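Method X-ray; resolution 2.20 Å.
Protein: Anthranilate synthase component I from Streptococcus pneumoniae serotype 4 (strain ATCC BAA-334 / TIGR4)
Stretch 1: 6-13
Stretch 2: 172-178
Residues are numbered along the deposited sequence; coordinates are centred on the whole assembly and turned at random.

Stretch 1, residues 6-13: IIHGDVLS
Stretch 2 172-178: NEFEDLD

No direct hydrogen bond joins these two stretches, although acids make up four of the seven residues of 172-178; one phenyl ring, one CH-pi contact and a bridging water join touching residues at least 162 positions apart in sequence, burying 316 Å² summed over both sides.

Ile6 to His8 lie in a strand that begins earlier in the chain, with phi/psi near -111/136 at Ile7; a type I turn runs from His8 to Val11, Gly9 at -69/-9 and Asp10 at -93/4. Val11 follows at -123/4, and Leu12 opens out to -155/135. Stretch 2 has no regular helix or strand. It begins with a type I turn from Asn172 to Glu175, closed by Glu175 N to Asn172 O at 3.3 Å, with Glu173 at -61/-32 and Phe174 at -109/12; Glu175 to Leu177 then run extended. In register, the CA of Ile7 lies 7.1 Å from the CA of Phe174, and the CA of Val11 lies 6.5 Å from the CA of Glu173.

Phe174 is the centre of the contact. Its CA-to-CB bond points sideways, but chi1 of -74° (m) and chi2 of -88° bring the ring nearer to stretch 1. Val11 CG2 sits over one face, 4.0 Å from Phe174 CE1, while two longer aliphatic side chains meet the edge: Ile7 CD1 is 3.8 Å from Phe174 CD1, and Leu12 CD2 is 4.1 Å from Phe174 CE1. Ile7 reaches there with chi1 m and chi2 t, Leu12 with t and p. A flat ring suits this place because it offers both a face and an edge to apolar neighbours.

Val11 points toward stretch 2. With chi1 m, its short branched side chain also places CG1 3.6 Å from Glu173 O, packing against backbone as well as ring. Its own carbonyl is served by water 1, which donates to Val11 O and to Glu173 OE1, each at 2.9 Å. Glu173 is extended at m and t with chi3 of 16°. Its side chain stays at least 4.8 Å from stretch 1, so the carboxylate is linked to Val11 O through the water.

The second site is a CH-pi contact between Leu177 and His8, both directed toward the opposite stretch. Leu177, m and t, lays CD1 over one imidazole face, 4.0 Å from the His8 ring centroid and 12° off its normal. The His8 chi1 of -145° lies between wells; weak hydrogen bonds from His8 ND1 to Asp10 OD1 and OD2, both 3.3 Å, tie the ring to the turn. Asp10, chi1 p, accepts these bonds within the turn and is itself hydrogen-bonded elsewhere in the structure.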

# COMPACT_ATOMS: atom_id res chain seq x y z
N ILE A 6 16.21 -5.84 12.03
CA ILE A 6 14.96 -5.25 11.57
C ILE A 6 15.26 -3.83 11.11
O ILE A 6 15.85 -3.05 11.86
CB ILE A 6 13.89 -5.24 12.67
CG1 ILE A 6 13.74 -6.62 13.30
CG2 ILE A 6 12.55 -4.77 12.11
CD1 ILE A 6 13.27 -7.64 12.34
N ILE A 7 14.87 -3.51 9.88
CA ILE A 7 14.98 -2.16 9.34
C ILE A 7 13.58 -1.59 9.19
O ILE A 7 12.67 -2.28 8.71
CB ILE A 7 15.71 -2.16 7.99
CG1 ILE A 7 17.14 -2.68 8.16
CG2 ILE A 7 15.69 -0.75 7.38
CD1 ILE A 7 17.96 -2.59 6.88
N HIS A 8 13.40 -0.34 9.60
CA HIS A 8 12.11 0.30 9.42
C HIS A 8 11.81 0.45 7.93
O HIS A 8 12.69 0.75 7.13
CB HIS A 8 12.08 1.66 10.13
CG HIS A 8 10.75 2.00 10.72
ND1 HIS A 8 10.01 3.09 10.31
CD2 HIS A 8 10.02 1.39 11.68
CE1 HIS A 8 8.88 3.13 11.00
NE2 HIS A 8 8.86 2.11 11.84
N GLY A 9 10.55 0.20 7.57
CA GLY A 9 10.17 0.08 6.16
C GLY A 9 10.23 1.37 5.36
O GLY A 9 10.10 1.32 4.13
N ASP A 10 10.42 2.52 6.01
CA ASP A 10 10.30 3.80 5.33
C ASP A 10 11.62 4.33 4.79
O ASP A 10 11.64 5.46 4.28
CB ASP A 10 9.67 4.84 6.28
CG ASP A 10 10.45 5.01 7.59
OD1 ASP A 10 11.53 4.39 7.74
OD2 ASP A 10 10.00 5.78 8.47
N VAL A 11 12.71 3.58 4.90
CA VAL A 11 14.01 4.03 4.42
C VAL A 11 14.63 3.08 3.41
O VAL A 11 15.76 3.30 2.98
CB VAL A 11 15.00 4.28 5.58
CG1 VAL A 11 14.48 5.34 6.51
CG2 VAL A 11 15.31 2.97 6.32
N LEU A 12 13.91 2.03 3.03
CA LEU A 12 14.42 1.04 2.10
C LEU A 12 13.23 0.39 1.42
O LEU A 12 12.24 0.07 2.07
CB LEU A 12 15.28 -0.01 2.82
CG LEU A 12 16.11 -0.96 1.95
CD1 LEU A 12 17.08 -0.16 1.09
CD2 LEU A 12 16.86 -1.95 2.83
N SER A 13 13.32 0.23 0.11
CA SER A 13 12.38 -0.53 -0.69
C SER A 13 13.08 -1.76 -1.25
O SER A 13 14.32 -1.85 -1.22
CB SER A 13 11.84 0.34 -1.84
OG SER A 13 12.84 0.46 -2.84
N ASN A 172 22.03 9.28 8.96
CA ASN A 172 21.39 8.47 9.98
C ASN A 172 20.20 7.66 9.44
O ASN A 172 19.33 7.27 10.22
CB ASN A 172 20.94 9.35 11.14
CG ASN A 172 20.10 10.54 10.68
OD1 ASN A 172 20.35 11.14 9.63
ND2 ASN A 172 19.09 10.90 11.48
N GLU A 173 20.16 7.39 8.13
CA GLU A 173 18.98 6.74 7.55
C GLU A 173 18.73 5.36 8.15
O GLU A 173 17.57 4.96 8.28
CB GLU A 173 19.12 6.65 6.02
CG GLU A 173 18.73 7.94 5.32
CD GLU A 173 18.96 7.94 3.81
OE1 GLU A 173 19.14 6.87 3.20
OE2 GLU A 173 18.94 9.04 3.22
N PHE A 174 19.77 4.63 8.54
CA PHE A 174 19.58 3.27 9.02
C PHE A 174 19.79 3.12 10.52
O PHE A 174 19.86 1.99 11.02
CB PHE A 174 20.48 2.32 8.24
CG PHE A 174 19.98 2.08 6.85
CD1 PHE A 174 19.08 1.06 6.59
CD2 PHE A 174 20.36 2.92 5.81
CE1 PHE A 174 18.59 0.86 5.32
CE2 PHE A 174 19.87 2.72 4.53
CZ PHE A 174 18.99 1.69 4.29
N GLU A 175 19.87 4.23 11.26
CA GLU A 175 19.89 4.13 12.71
C GLU A 175 18.50 3.77 13.22
O GLU A 175 17.48 4.11 12.62
CB GLU A 175 20.36 5.45 13.34
CG GLU A 175 21.63 6.03 12.73
CD GLU A 175 22.85 5.13 12.88
OE1 GLU A 175 22.88 4.32 13.83
OE2 GLU A 175 23.77 5.23 12.04
N ASP A 176 18.47 3.06 14.35
CA ASP A 176 17.18 2.68 14.91
C ASP A 176 16.44 3.91 15.42
O ASP A 176 17.03 4.97 15.67
CB ASP A 176 17.39 1.66 16.03
CG ASP A 176 18.24 0.49 15.58
OD1 ASP A 176 19.48 0.62 15.59
OD2 ASP A 176 17.66 -0.54 15.19
N LEU A 177 15.12 3.77 15.55
CA LEU A 177 14.29 4.90 15.96
C LEU A 177 14.62 5.29 17.39
O LEU A 177 14.71 4.44 18.28
CB LEU A 177 12.81 4.55 15.81
CG LEU A 177 12.28 4.47 14.37
CD1 LEU A 177 10.76 4.43 14.32
CD2 LEU A 177 12.80 5.64 13.58
N ASP A 178 14.80 6.60 17.61
CA ASP A 178 15.09 7.16 18.93
C ASP A 178 13.75 7.49 19.60
O ASP A 178 13.34 8.65 19.71
CB ASP A 178 15.99 8.38 18.79
CG ASP A 178 16.42 8.98 20.12
OD1 ASP A 178 16.17 8.36 21.18
OD2 ASP A 178 17.01 10.08 20.10
O HOH W 1 18.11 4.58 1.84